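PDB 3D5L: regulatory protein RecX from Lactobacillus reuteri, which probably modulates the activity of the recombinase RecA. Local coordinates for residues A[26-31]-A[49-54]; A[35-40]-A[55-60]; A[64-69]-A[82-87]; A[116-121]-A[130-135]; A[156-161]-A[196-201]. All blocks are in the same frame, centred on the assembly; numbering follows the deposited sequence.

The five contacts follow one another along an elongated, largely helical chain. Interactions 1 and 2 touch each other and share helix 48-71, which packs on the antiparallel sheet in the first and on the end of helix 32-37 in the second; further along, the same helix enters interaction 3. Interactions 3, 4 and 5 each join two helices within the first, second and third three-helix domains of the family. Interaction 2 is a surface contact centred on one alanine, whereas the others are partly buried. Chemistry differs accordingly: aliphatic and phenylalanine packing in 1, methionine, leucine and neighbouring cations in 3, near-parallel aromatic rings in 4, and a sparser mixed contact in 5.

Interaction 1: A[26-31]-A[49-54]; sequences YAFPVA and KQIAAI
V30 and I54 form the tight end of this contact, where V30 CG1 meets I54 CG2 at 3.5 Å and both side chains are buried. The same methyl, on the I54 branch anti to the backbone N, is shared: I54 CG2 also lies 3.8 Å from F28 CE1. F28 reaches helix 48-71 with its CG between the backbone N and carbonyl carbon (chi1 58°), and V30 CG1 lies at the edge of the F28 ring, in its plane. Toward I51 the packing slackens: F28 CE2 is 4.3 Å from I51 CG2, and both residues are partly exposed. L46, F38, L40 and V34 also close round I54, completing the buried side. Strand 26-31 and helix 49-54 run at 44°, with axes 10.6 Å apart. A27 and F28 both face I20 in a classic beta bulge, and the whole is a helix packed against the outermost strand of an antiparallel sheet.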
# COMPACT_ATOMS: atom_id res chain seq x y z
N TYR A 26 -34.54 2.98 20.30
CA TYR A 26 -33.29 2.98 19.55
C TYR A 26 -32.13 3.37 20.46
O TYR A 26 -32.21 4.37 21.18
CB TYR A 26 -33.35 3.96 18.39
CG TYR A 26 -32.04 4.07 17.64
CD1 TYR A 26 -31.63 3.04 16.77
CD2 TYR A 26 -31.20 5.15 17.83
CE1 TYR A 26 -30.40 3.11 16.13
CE2 TYR A 26 -29.97 5.23 17.18
CZ TYR A 26 -29.57 4.21 16.34
OH TYR A 26 -28.35 4.28 15.71
N ALA A 27 -31.06 2.58 20.43
CA ALA A 27 -29.89 2.85 21.27
C ALA A 27 -28.62 3.16 20.48
O ALA A 27 -28.00 4.21 20.67
CB ALA A 27 -29.64 1.67 22.20
N PHE A 28 -28.21 2.26 19.58
CA PHE A 28 -26.99 2.51 18.82
C PHE A 28 -26.82 1.58 17.63
O PHE A 28 -27.50 0.55 17.52
CB PHE A 28 -25.76 2.41 19.74
CG PHE A 28 -25.63 1.09 20.43
CD1 PHE A 28 -25.04 0.01 19.80
CD2 PHE A 28 -26.11 0.93 21.73
CE1 PHE A 28 -24.93 -1.22 20.44
CE2 PHE A 28 -26.01 -0.30 22.38
CZ PHE A 28 -25.42 -1.38 21.73
N PRO A 29 -25.91 1.92 16.70
CA PRO A 29 -25.70 1.08 15.53
C PRO A 29 -24.41 0.29 15.69
O PRO A 29 -23.50 0.70 16.42
CB PRO A 29 -25.59 2.10 14.43
CG PRO A 29 -24.66 3.09 15.09
CD PRO A 29 -25.19 3.19 16.53
N VAL A 30 -24.33 -0.85 15.02
CA VAL A 30 -23.14 -1.66 15.09
C VAL A 30 -22.87 -2.28 13.73
O VAL A 30 -23.81 -2.68 13.05
CB VAL A 30 -23.28 -2.80 16.14
CG1 VAL A 30 -23.18 -2.22 17.54
CG2 VAL A 30 -24.62 -3.50 15.96
N ALA A 31 -21.61 -2.31 13.34
CA ALA A 31 -21.22 -2.93 12.08
C ALA A 31 -21.53 -4.40 12.31
O ALA A 31 -21.67 -4.84 13.46
CB ALA A 31 -19.71 -2.73 11.82
N LYS A 49 -19.79 -0.62 30.54
CA LYS A 49 -18.48 -1.05 30.07
C LYS A 49 -18.55 -1.81 28.74
O LYS A 49 -17.66 -1.68 27.90
CB LYS A 49 -17.79 -1.94 31.13
CG LYS A 49 -18.51 -3.26 31.39
CD LYS A 49 -17.84 -4.06 32.51
CE LYS A 49 -18.52 -5.41 32.72
NZ LYS A 49 -19.97 -5.27 33.05
N GLN A 50 -19.60 -2.61 28.56
CA GLN A 50 -19.77 -3.37 27.33
C GLN A 50 -20.25 -2.48 26.19
O GLN A 50 -19.82 -2.62 25.05
CB GLN A 50 -20.76 -4.51 27.54
CG GLN A 50 -20.22 -5.62 28.42
CD GLN A 50 -21.31 -6.52 28.94
OE1 GLN A 50 -22.17 -6.09 29.72
NE2 GLN A 50 -21.30 -7.78 28.50
N ILE A 51 -21.16 -1.57 26.52
CA ILE A 51 -21.71 -0.65 25.54
C ILE A 51 -20.63 0.29 25.06
O ILE A 51 -20.68 0.78 23.93
CB ILE A 51 -22.86 0.17 26.15
CG1 ILE A 51 -24.06 -0.75 26.41
CG2 ILE A 51 -23.23 1.32 25.23
CD1 ILE A 51 -25.26 -0.04 26.97
N ALA A 52 -19.65 0.55 25.92
CA ALA A 52 -18.55 1.44 25.57
C ALA A 52 -17.53 0.70 24.72
O ALA A 52 -16.94 1.26 23.79
CB ALA A 52 -17.89 1.99 26.84
N ALA A 53 -17.33 -0.58 25.04
CA ALA A 53 -16.39 -1.41 24.31
C ALA A 53 -16.96 -1.74 22.93
O ALA A 53 -16.21 -1.99 21.99
CB ALA A 53 -16.10 -2.69 25.10
N ILE A 54 -18.28 -1.77 22.83
CA ILE A 54 -18.96 -2.05 21.56
C ILE A 54 -18.71 -0.84 20.66
O ILE A 54 -18.40 -0.98 19.48
CB ILE A 54 -20.49 -2.26 21.77
CG1 ILE A 54 -20.74 -3.66 22.33
CG2 ILE A 54 -21.25 -2.06 20.47
CD1 ILE A 54 -22.20 -3.97 22.64

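Interaction 2: A[35-40]-A[55-60]; sequences LIQFRL and ATADQQ
A57 carries this contact, receiving Q37 and F38 on its single methyl group. These two residues stand at the C-terminal end of helix 32-37, which finishes in a Schellman motif: L40 N bonds to L35 O, R39 N bonds to I36 O, and R39 takes the positive phi of the C-prime position. F38, the first residue to leave helical geometry, turns its side chain toward helix 48-71. Its ring meets A57 edge-on, the methyl lying near the ring plane rather than over a face. With CG beside the backbone N (chi1 -76°), F38 also packs on A53 and I54, one turn earlier in helix 48-71, while A57 takes the rim of the ring. Q37 comes from the exposed side. It is stretched out along its whole length, starting with CG opposite the backbone N (chi1 -177°), and its amide ends at the methyl in a plain van der Waals contact. V34, a turn back in helix 32-37, touches A57 too. The contact is slight and lies at the surface: A57 CB is 3.8 Å from F38 CE2 and 3.7 Å from Q37 NE2.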
# COMPACT_ATOMS: atom_id res chain seq x y z
N LEU A 35 -21.41 -6.78 15.83
CA LEU A 35 -22.61 -7.47 16.27
C LEU A 35 -22.23 -8.92 16.56
O LEU A 35 -22.72 -9.51 17.53
CB LEU A 35 -23.67 -7.41 15.18
CG LEU A 35 -24.96 -8.17 15.47
CD1 LEU A 35 -26.14 -7.24 15.25
CD2 LEU A 35 -25.04 -9.41 14.59
N ILE A 36 -21.35 -9.47 15.73
CA ILE A 36 -20.89 -10.85 15.90
C ILE A 36 -19.88 -10.94 17.03
O ILE A 36 -19.95 -11.84 17.87
CB ILE A 36 -20.21 -11.37 14.62
CG1 ILE A 36 -21.21 -11.36 13.46
CG2 ILE A 36 -19.66 -12.77 14.86
CD1 ILE A 36 -20.57 -11.62 12.11
N GLN A 37 -18.94 -10.00 17.07
CA GLN A 37 -17.92 -9.98 18.09
C GLN A 37 -18.52 -9.92 19.48
O GLN A 37 -17.95 -10.44 20.44
CB GLN A 37 -16.98 -8.79 17.88
CG GLN A 37 -15.82 -8.73 18.88
CD GLN A 37 -14.94 -7.50 18.69
OE1 GLN A 37 -13.95 -7.31 19.39
NE2 GLN A 37 -15.30 -6.65 17.73
N PHE A 38 -19.69 -9.29 19.61
CA PHE A 38 -20.31 -9.19 20.92
C PHE A 38 -21.55 -10.06 21.12
O PHE A 38 -22.23 -9.95 22.14
CB PHE A 38 -20.59 -7.73 21.24
CG PHE A 38 -19.37 -6.95 21.63
CD1 PHE A 38 -19.01 -6.81 22.97
CD2 PHE A 38 -18.55 -6.37 20.66
CE1 PHE A 38 -17.85 -6.10 23.34
CE2 PHE A 38 -17.40 -5.66 21.01
CZ PHE A 38 -17.05 -5.52 22.36
N ARG A 39 -21.83 -10.93 20.15
CA ARG A 39 -22.94 -11.86 20.27
C ARG A 39 -24.29 -11.19 20.56
O ARG A 39 -25.10 -11.71 21.33
CB ARG A 39 -22.62 -12.87 21.38
CG ARG A 39 -21.52 -13.86 21.03
CD ARG A 39 -20.87 -14.50 22.26
NE ARG A 39 -19.76 -13.69 22.79
CZ ARG A 39 -19.82 -12.95 23.89
NH1 ARG A 39 -20.94 -12.91 24.61
NH2 ARG A 39 -18.77 -12.24 24.27
N LEU A 40 -24.55 -10.06 19.91
CA LEU A 40 -25.79 -9.33 20.12
C LEU A 40 -27.02 -9.98 19.48
O LEU A 40 -26.96 -10.46 18.35
CB LEU A 40 -25.61 -7.89 19.61
CG LEU A 40 -24.35 -7.20 20.15
CD1 LEU A 40 -24.23 -5.81 19.56
CD2 LEU A 40 -24.41 -7.13 21.67
N ALA A 55 -18.81 0.34 21.26
CA ALA A 55 -18.58 1.59 20.55
C ALA A 55 -17.15 1.65 19.99
O ALA A 55 -16.96 1.92 18.81
CB ALA A 55 -18.82 2.77 21.49
N THR A 56 -16.16 1.39 20.84
CA THR A 56 -14.76 1.42 20.42
C THR A 56 -14.52 0.42 19.29
O THR A 56 -13.80 0.71 18.33
CB THR A 56 -13.79 1.08 21.58
OG1 THR A 56 -14.07 1.91 22.71
CG2 THR A 56 -12.35 1.30 21.14
N ALA A 57 -15.11 -0.76 19.42
CA ALA A 57 -14.95 -1.79 18.40
C ALA A 57 -15.60 -1.33 17.10
O ALA A 57 -15.03 -1.52 16.02
CB ALA A 57 -15.58 -3.09 18.87
N ASP A 58 -16.77 -0.71 17.19
CA ASP A 58 -17.47 -0.21 16.00
C ASP A 58 -16.67 0.93 15.36
O ASP A 58 -16.72 1.11 14.14
CB ASP A 58 -18.88 0.29 16.36
CG ASP A 58 -19.68 0.71 15.13
OD1 ASP A 58 -19.88 -0.13 14.22
OD2 ASP A 58 -20.12 1.89 15.06
N GLN A 59 -15.92 1.69 16.16
CA GLN A 59 -15.12 2.78 15.61
C GLN A 59 -14.01 2.16 14.78
O GLN A 59 -13.61 2.71 13.76
CB GLN A 59 -14.48 3.62 16.71
CG GLN A 59 -15.44 4.22 17.74
CD GLN A 59 -14.70 4.86 18.91
OE1 GLN A 59 -15.30 5.17 19.95
NE2 GLN A 59 -13.39 5.07 18.75
N GLN A 60 -13.51 1.01 15.23
CA GLN A 60 -12.43 0.33 14.51
C GLN A 60 -12.99 -0.33 13.26
O GLN A 60 -12.40 -0.22 12.19
CB GLN A 60 -11.75 -0.71 15.40
CG GLN A 60 -10.50 -1.32 14.76
CD GLN A 60 -9.78 -2.30 15.67
OE1 GLN A 60 -9.45 -1.99 16.81
NE2 GLN A 60 -9.53 -3.50 15.15

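Interaction 3: A[64-69]-A[82-87]; sequences YSRMLD and VKKLKE
M67 and L85 provide the apolar part of this contact, and both are buried. M67 bends at its second and third torsions (chi2 -49°, chi3 84°), which carries the sulfur and methyl across to helix 78-87. L85 CD2 is 3.6 Å from M67 CG and equally 3.6 Å from M67 SD, so one leucine methyl packs against two consecutive atoms of the methionine chain. The two side chains pass at a slant, with L85 CG 3.8 Å from M67 SD. Beyond them L102 of helix 92-104 also rests on M67. The second kind of contact is with the aliphatic part of a lysine. M67 CE lies 3.6 Å from K84 CD, and M67 SD is 4.0 Å from K84 CB, so the methylenes of K84 extend the apolar surface while its amino group continues past them. Charge enters at the outer rim. R66, bent at its third torsion, brings NH2 to 3.9 Å from K84 NZ, the two chains crossing at about a right angle. The like charges probably repel each other here, although R66 is exposed and solvent could temper this. The short helix axes are 11.0 Å apart and the helices cross steeply, their directions at 125°, a packing of two helices within the first three-helix domain of RecX, which belongs to the helix-turn-helix clan.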
# COMPACT_ATOMS: atom_id res chain seq x y z
N TYR A 64 -11.94 0.13 9.26
CA TYR A 64 -11.63 -1.03 8.45
C TYR A 64 -12.44 -0.95 7.15
O TYR A 64 -11.89 -1.15 6.07
CB TYR A 64 -11.99 -2.30 9.22
CG TYR A 64 -11.67 -3.55 8.43
CD1 TYR A 64 -10.35 -3.95 8.23
CD2 TYR A 64 -12.69 -4.32 7.88
CE1 TYR A 64 -10.04 -5.09 7.48
CE2 TYR A 64 -12.40 -5.46 7.13
CZ TYR A 64 -11.07 -5.84 6.94
OH TYR A 64 -10.79 -6.99 6.25
N SER A 65 -13.74 -0.67 7.27
CA SER A 65 -14.62 -0.56 6.11
C SER A 65 -14.10 0.47 5.13
O SER A 65 -14.08 0.24 3.92
CB SER A 65 -16.03 -0.13 6.53
OG SER A 65 -16.60 -1.07 7.41
N ARG A 66 -13.69 1.63 5.65
CA ARG A 66 -13.16 2.68 4.78
C ARG A 66 -11.86 2.25 4.08
O ARG A 66 -11.60 2.68 2.96
CB ARG A 66 -12.94 3.95 5.59
CG ARG A 66 -14.23 4.50 6.16
CD ARG A 66 -14.09 5.98 6.48
NE ARG A 66 -13.52 6.70 5.34
CZ ARG A 66 -13.31 8.01 5.32
NH1 ARG A 66 -13.62 8.75 6.38
NH2 ARG A 66 -12.76 8.57 4.26
N MET A 67 -11.03 1.42 4.72
CA MET A 67 -9.82 0.96 4.05
C MET A 67 -10.28 0.00 2.93
O MET A 67 -9.60 -0.11 1.91
CB MET A 67 -8.86 0.24 5.01
CG MET A 67 -8.15 1.16 6.03
SD MET A 67 -7.37 2.64 5.26
CE MET A 67 -8.78 3.80 5.16
N LEU A 68 -11.42 -0.67 3.12
CA LEU A 68 -11.94 -1.57 2.10
C LEU A 68 -12.35 -0.79 0.86
O LEU A 68 -12.20 -1.27 -0.25
CB LEU A 68 -13.16 -2.37 2.60
CG LEU A 68 -12.89 -3.41 3.69
CD1 LEU A 68 -14.13 -4.30 3.86
CD2 LEU A 68 -11.66 -4.24 3.32
N ASP A 69 -12.89 0.41 1.07
CA ASP A 69 -13.29 1.27 -0.05
C ASP A 69 -12.02 1.86 -0.69
O ASP A 69 -11.94 2.02 -1.89
CB ASP A 69 -14.18 2.43 0.42
CG ASP A 69 -15.49 1.96 1.05
OD1 ASP A 69 -16.08 0.98 0.54
OD2 ASP A 69 -15.95 2.58 2.04
N VAL A 82 -1.25 2.69 6.05
CA VAL A 82 -0.84 3.35 7.30
C VAL A 82 -0.98 4.85 7.13
O VAL A 82 -1.54 5.54 7.98
CB VAL A 82 0.64 3.04 7.62
CG1 VAL A 82 1.15 3.94 8.73
CG2 VAL A 82 0.79 1.58 8.03
N LYS A 83 -0.46 5.36 6.02
CA LYS A 83 -0.52 6.77 5.71
C LYS A 83 -1.98 7.21 5.58
O LYS A 83 -2.34 8.34 5.93
CB LYS A 83 0.25 7.02 4.42
CG LYS A 83 0.48 8.48 4.08
CD LYS A 83 1.57 8.62 3.02
CE LYS A 83 1.76 10.08 2.66
NZ LYS A 83 2.04 10.91 3.88
N LYS A 84 -2.82 6.31 5.09
CA LYS A 84 -4.24 6.58 4.90
C LYS A 84 -5.01 6.60 6.22
O LYS A 84 -5.89 7.42 6.43
CB LYS A 84 -4.85 5.53 3.98
CG LYS A 84 -5.79 6.09 2.94
CD LYS A 84 -7.15 6.48 3.46
CE LYS A 84 -7.93 7.19 2.35
NZ LYS A 84 -9.32 7.56 2.71
N LEU A 85 -4.68 5.66 7.11
CA LEU A 85 -5.36 5.60 8.40
C LEU A 85 -4.97 6.83 9.19
O LEU A 85 -5.80 7.39 9.92
CB LEU A 85 -4.96 4.33 9.15
CG LEU A 85 -5.58 3.06 8.56
CD1 LEU A 85 -4.92 1.84 9.15
CD2 LEU A 85 -7.09 3.07 8.83
N LYS A 86 -3.71 7.23 9.06
CA LYS A 86 -3.22 8.42 9.74
C LYS A 86 -3.95 9.64 9.16
O LYS A 86 -4.37 10.53 9.90
CB LYS A 86 -1.71 8.57 9.54
CG LYS A 86 -0.87 7.56 10.33
CD LYS A 86 0.63 7.85 10.22
CE LYS A 86 1.41 7.25 11.41
NZ LYS A 86 2.34 6.13 11.05
N GLU A 87 -4.12 9.66 7.84
CA GLU A 87 -4.81 10.78 7.18
C GLU A 87 -6.23 11.03 7.72
O GLU A 87 -6.63 12.19 7.89
CB GLU A 87 -4.87 10.54 5.66
CG GLU A 87 -5.52 11.67 4.86
CD GLU A 87 -5.38 11.49 3.34
OE1 GLU A 87 -4.23 11.48 2.84
OE2 GLU A 87 -6.42 11.38 2.65

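Interaction 4: A[116-121]-A[130-135]; sequences SYVRTM and GIIRQH
Y117 and H135 face each other with ring planes only 3° apart, yet offset so far that they barely overlap, the centroids being 4.8 Å apart. The hydroxyl end of the tyrosine does the touching: Y117 OH lies over one face of the imidazole, toward its rim, 3.0 Å from H135 CD2, a tight fit. Both side chains start toward the other helix, each with CG anti to the backbone N, and cross at about a right angle. This is an antiparallel helix pair of the second three-helix domain of RecX, with the short axes inclined at 142°. Next to the rings, I132 presents two branches. I132 CG2 sits near the plane of the Y117 ring, at the edge, and meets V118 CG2 at 3.8 Å where the two side chains cross at about a right angle. I132 CD1 is 3.7 Å from M121 CG, the two chains sliding past each other in opposite directions. M121 CG, one turn on from Y117 in the same helix, lies above the rim of one Y117 face.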
# COMPACT_ATOMS: atom_id res chain seq x y z
N SER A 116 5.03 -5.73 -9.18
CA SER A 116 4.20 -5.02 -10.15
C SER A 116 4.81 -3.66 -10.47
O SER A 116 4.73 -3.18 -11.60
CB SER A 116 2.79 -4.80 -9.60
OG SER A 116 2.11 -6.03 -9.43
N TYR A 117 5.40 -3.05 -9.45
CA TYR A 117 6.03 -1.75 -9.63
C TYR A 117 7.20 -1.87 -10.59
O TYR A 117 7.33 -1.07 -11.52
CB TYR A 117 6.53 -1.21 -8.29
CG TYR A 117 7.21 0.13 -8.42
CD1 TYR A 117 6.47 1.31 -8.48
CD2 TYR A 117 8.60 0.22 -8.49
CE1 TYR A 117 7.09 2.54 -8.60
CE2 TYR A 117 9.24 1.45 -8.61
CZ TYR A 117 8.48 2.61 -8.67
OH TYR A 117 9.09 3.83 -8.78
N VAL A 118 8.05 -2.86 -10.37
CA VAL A 118 9.21 -3.05 -11.23
C VAL A 118 8.77 -3.31 -12.66
O VAL A 118 9.27 -2.67 -13.59
CB VAL A 118 10.11 -4.20 -10.71
CG1 VAL A 118 11.19 -4.52 -11.74
CG2 VAL A 118 10.77 -3.78 -9.40
N ARG A 119 7.82 -4.23 -12.83
CA ARG A 119 7.31 -4.54 -14.16
C ARG A 119 6.82 -3.27 -14.87
O ARG A 119 7.14 -3.03 -16.03
CB ARG A 119 6.16 -5.55 -14.05
CG ARG A 119 5.47 -5.87 -15.36
CD ARG A 119 6.48 -6.07 -16.47
NE ARG A 119 7.55 -6.97 -16.06
CZ ARG A 119 8.55 -7.35 -16.85
NH1 ARG A 119 8.61 -6.93 -18.10
NH2 ARG A 119 9.49 -8.17 -16.37
N THR A 120 6.03 -2.45 -14.17
CA THR A 120 5.52 -1.22 -14.76
C THR A 120 6.68 -0.28 -15.12
O THR A 120 6.62 0.41 -16.13
CB THR A 120 4.57 -0.47 -13.81
OG1 THR A 120 3.45 -1.30 -13.48
CG2 THR A 120 4.05 0.79 -14.48
N MET A 121 7.71 -0.24 -14.27
CA MET A 121 8.86 0.63 -14.54
C MET A 121 9.56 0.15 -15.81
O MET A 121 9.96 0.93 -16.66
CB MET A 121 9.85 0.61 -13.37
CG MET A 121 9.44 1.47 -12.16
SD MET A 121 8.94 3.17 -12.60
CE MET A 121 7.16 3.06 -12.32
N GLY A 130 19.38 0.68 -8.94
CA GLY A 130 19.71 1.51 -7.80
C GLY A 130 18.60 2.45 -7.41
O GLY A 130 18.30 2.61 -6.23
N ILE A 131 17.97 3.08 -8.40
CA ILE A 131 16.88 4.02 -8.15
C ILE A 131 15.58 3.29 -7.80
O ILE A 131 14.80 3.77 -6.97
CB ILE A 131 16.68 4.96 -9.37
CG1 ILE A 131 17.33 6.32 -9.08
CG2 ILE A 131 15.21 5.16 -9.68
CD1 ILE A 131 18.78 6.23 -8.61
N ILE A 132 15.35 2.14 -8.44
CA ILE A 132 14.15 1.35 -8.17
C ILE A 132 14.22 0.93 -6.71
O ILE A 132 13.25 1.08 -5.97
CB ILE A 132 14.09 0.07 -9.03
CG1 ILE A 132 14.20 0.40 -10.52
CG2 ILE A 132 12.77 -0.65 -8.78
CD1 ILE A 132 12.92 0.90 -11.13
N ARG A 133 15.38 0.42 -6.31
CA ARG A 133 15.63 -0.03 -4.94
C ARG A 133 15.41 1.10 -3.94
O ARG A 133 14.83 0.91 -2.87
CB ARG A 133 17.07 -0.56 -4.81
CG ARG A 133 17.37 -1.26 -3.47
CD ARG A 133 18.83 -1.71 -3.37
NE ARG A 133 19.24 -2.57 -4.48
CZ ARG A 133 20.20 -2.26 -5.35
NH1 ARG A 133 20.86 -1.11 -5.23
NH2 ARG A 133 20.50 -3.10 -6.35
N GLN A 134 15.89 2.28 -4.30
CA GLN A 134 15.75 3.45 -3.45
C GLN A 134 14.28 3.84 -3.32
O GLN A 134 13.83 4.21 -2.24
CB GLN A 134 16.55 4.61 -4.03
CG GLN A 134 16.40 5.91 -3.27
CD GLN A 134 17.34 6.99 -3.77
OE1 GLN A 134 17.33 7.35 -4.95
NE2 GLN A 134 18.16 7.52 -2.86
N HIS A 135 13.53 3.75 -4.42
CA HIS A 135 12.12 4.11 -4.39
C HIS A 135 11.28 3.13 -3.55
O HIS A 135 10.38 3.54 -2.83
CB HIS A 135 11.55 4.16 -5.80
CG HIS A 135 10.15 4.69 -5.87
ND1 HIS A 135 9.87 6.03 -6.02
CD2 HIS A 135 8.96 4.06 -5.77
CE1 HIS A 135 8.56 6.20 -6.01
NE2 HIS A 135 7.98 5.02 -5.86

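Interaction 5: A[156-161]-A[196-201]; sequences EVQAEL and SSVYEM
Two helices of the third three-helix domain of RecX, a member of the helix-turn-helix clan, come together here, with A159 and V198 the closest pair of CA atoms at 6.6 Å. Both are buried, and the close approach is consistent with the small side chain of A159. V198 uses its CG2 branch, the one anti to the carbonyl carbon, to reach the amide end of Q158: the distance from V198 CG2 to Q158 OE1 is 3.9 Å, a van der Waals contact. The two side chains cross at about a right angle. Q158 is extended beyond CG, and its NE2 makes a weak hydrogen bond to F153 O, which would help to hold the amide in place. The second touch, A159 CB to M201 SD, is long at 4.4 Å. M201 is exposed, and its position is less certain. The segment 196-201 is itself only a weakly bonded helix. Around the pair, F194 of the preceding loop packs on both Q158 and L161, and Y199 lies against E182 and Q186, so helix 196-202 has contacts with both helix 155-172 and helix 178-191.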
# COMPACT_ATOMS: atom_id res chain seq x y z
N GLU A 156 20.14 -7.95 -19.66
CA GLU A 156 19.60 -7.71 -20.99
C GLU A 156 18.59 -6.55 -20.90
O GLU A 156 18.59 -5.65 -21.73
CB GLU A 156 18.91 -8.96 -21.54
CG GLU A 156 19.74 -10.25 -21.39
CD GLU A 156 19.42 -11.01 -20.11
OE1 GLU A 156 18.40 -11.73 -20.07
OE2 GLU A 156 20.19 -10.88 -19.12
N VAL A 157 17.74 -6.58 -19.87
CA VAL A 157 16.76 -5.52 -19.68
C VAL A 157 17.51 -4.25 -19.31
O VAL A 157 17.20 -3.18 -19.81
CB VAL A 157 15.75 -5.88 -18.57
CG1 VAL A 157 14.95 -4.65 -18.17
CG2 VAL A 157 14.80 -6.94 -19.08
N GLN A 158 18.50 -4.38 -18.43
CA GLN A 158 19.30 -3.24 -18.00
C GLN A 158 20.01 -2.59 -19.18
O GLN A 158 19.95 -1.38 -19.36
CB GLN A 158 20.35 -3.67 -16.98
CG GLN A 158 19.83 -3.91 -15.58
CD GLN A 158 20.95 -4.07 -14.57
OE1 GLN A 158 21.75 -3.14 -14.36
NE2 GLN A 158 21.03 -5.24 -13.95
N ALA A 159 20.70 -3.40 -19.99
CA ALA A 159 21.42 -2.88 -21.14
C ALA A 159 20.44 -2.31 -22.15
O ALA A 159 20.75 -1.36 -22.87
CB ALA A 159 22.24 -4.00 -21.80
N GLU A 160 19.25 -2.89 -22.19
CA GLU A 160 18.23 -2.43 -23.11
C GLU A 160 17.76 -1.02 -22.72
O GLU A 160 17.71 -0.12 -23.57
CB GLU A 160 17.07 -3.41 -23.10
CG GLU A 160 16.17 -3.33 -24.31
CD GLU A 160 15.59 -1.96 -24.49
OE1 GLU A 160 14.98 -1.46 -23.51
OE2 GLU A 160 15.74 -1.37 -25.59
N LEU A 161 17.44 -0.84 -21.44
CA LEU A 161 16.98 0.44 -20.92
C LEU A 161 18.11 1.47 -20.84
O LEU A 161 17.86 2.68 -20.95
CB LEU A 161 16.37 0.27 -19.52
CG LEU A 161 15.13 -0.62 -19.38
CD1 LEU A 161 14.66 -0.58 -17.95
CD2 LEU A 161 14.02 -0.15 -20.31
N SER A 196 28.51 0.59 -12.81
CA SER A 196 29.62 0.97 -13.69
C SER A 196 29.83 0.02 -14.85
O SER A 196 30.08 0.44 -15.98
CB SER A 196 30.92 1.05 -12.88
OG SER A 196 30.79 1.93 -11.77
N SER A 197 29.72 -1.27 -14.57
CA SER A 197 29.92 -2.30 -15.59
C SER A 197 28.88 -2.31 -16.71
O SER A 197 29.02 -3.08 -17.66
CB SER A 197 29.97 -3.67 -14.92
OG SER A 197 28.89 -3.84 -14.03
N VAL A 198 27.85 -1.48 -16.60
CA VAL A 198 26.81 -1.43 -17.62
C VAL A 198 27.21 -0.52 -18.77
O VAL A 198 26.88 -0.78 -19.92
CB VAL A 198 25.46 -0.95 -17.05
CG1 VAL A 198 24.40 -0.94 -18.14
CG2 VAL A 198 25.04 -1.85 -15.90
N TYR A 199 27.92 0.56 -18.45
CA TYR A 199 28.37 1.47 -19.49
C TYR A 199 29.42 0.72 -20.30
O TYR A 199 29.44 0.78 -21.53
CB TYR A 199 28.97 2.74 -18.89
CG TYR A 199 29.48 3.70 -19.94
CD1 TYR A 199 28.59 4.30 -20.83
CD2 TYR A 199 30.84 3.97 -20.08
CE1 TYR A 199 29.06 5.14 -21.84
CE2 TYR A 199 31.31 4.80 -21.09
CZ TYR A 199 30.42 5.38 -21.97
OH TYR A 199 30.88 6.19 -23.00
N GLU A 200 30.28 -0.00 -19.60
CA GLU A 200 31.33 -0.81 -20.22
C GLU A 200 30.65 -2.06 -20.76
O GLU A 200 31.03 -3.19 -20.43
CB GLU A 200 32.39 -1.18 -19.17
CG GLU A 200 33.51 -2.09 -19.67
CD GLU A 200 34.82 -1.36 -19.93
OE1 GLU A 200 35.78 -1.99 -20.43
OE2 GLU A 200 34.90 -0.15 -19.61
N MET A 201 29.63 -1.87 -21.58
CA MET A 201 28.90 -2.99 -22.15
C MET A 201 28.03 -2.49 -23.29
O MET A 201 27.65 -3.25 -24.19
CB MET A 201 28.02 -3.64 -21.07
CG MET A 201 27.26 -4.88 -21.54
SD MET A 201 26.07 -5.49 -20.31
CE MET A 201 27.16 -6.41 -19.22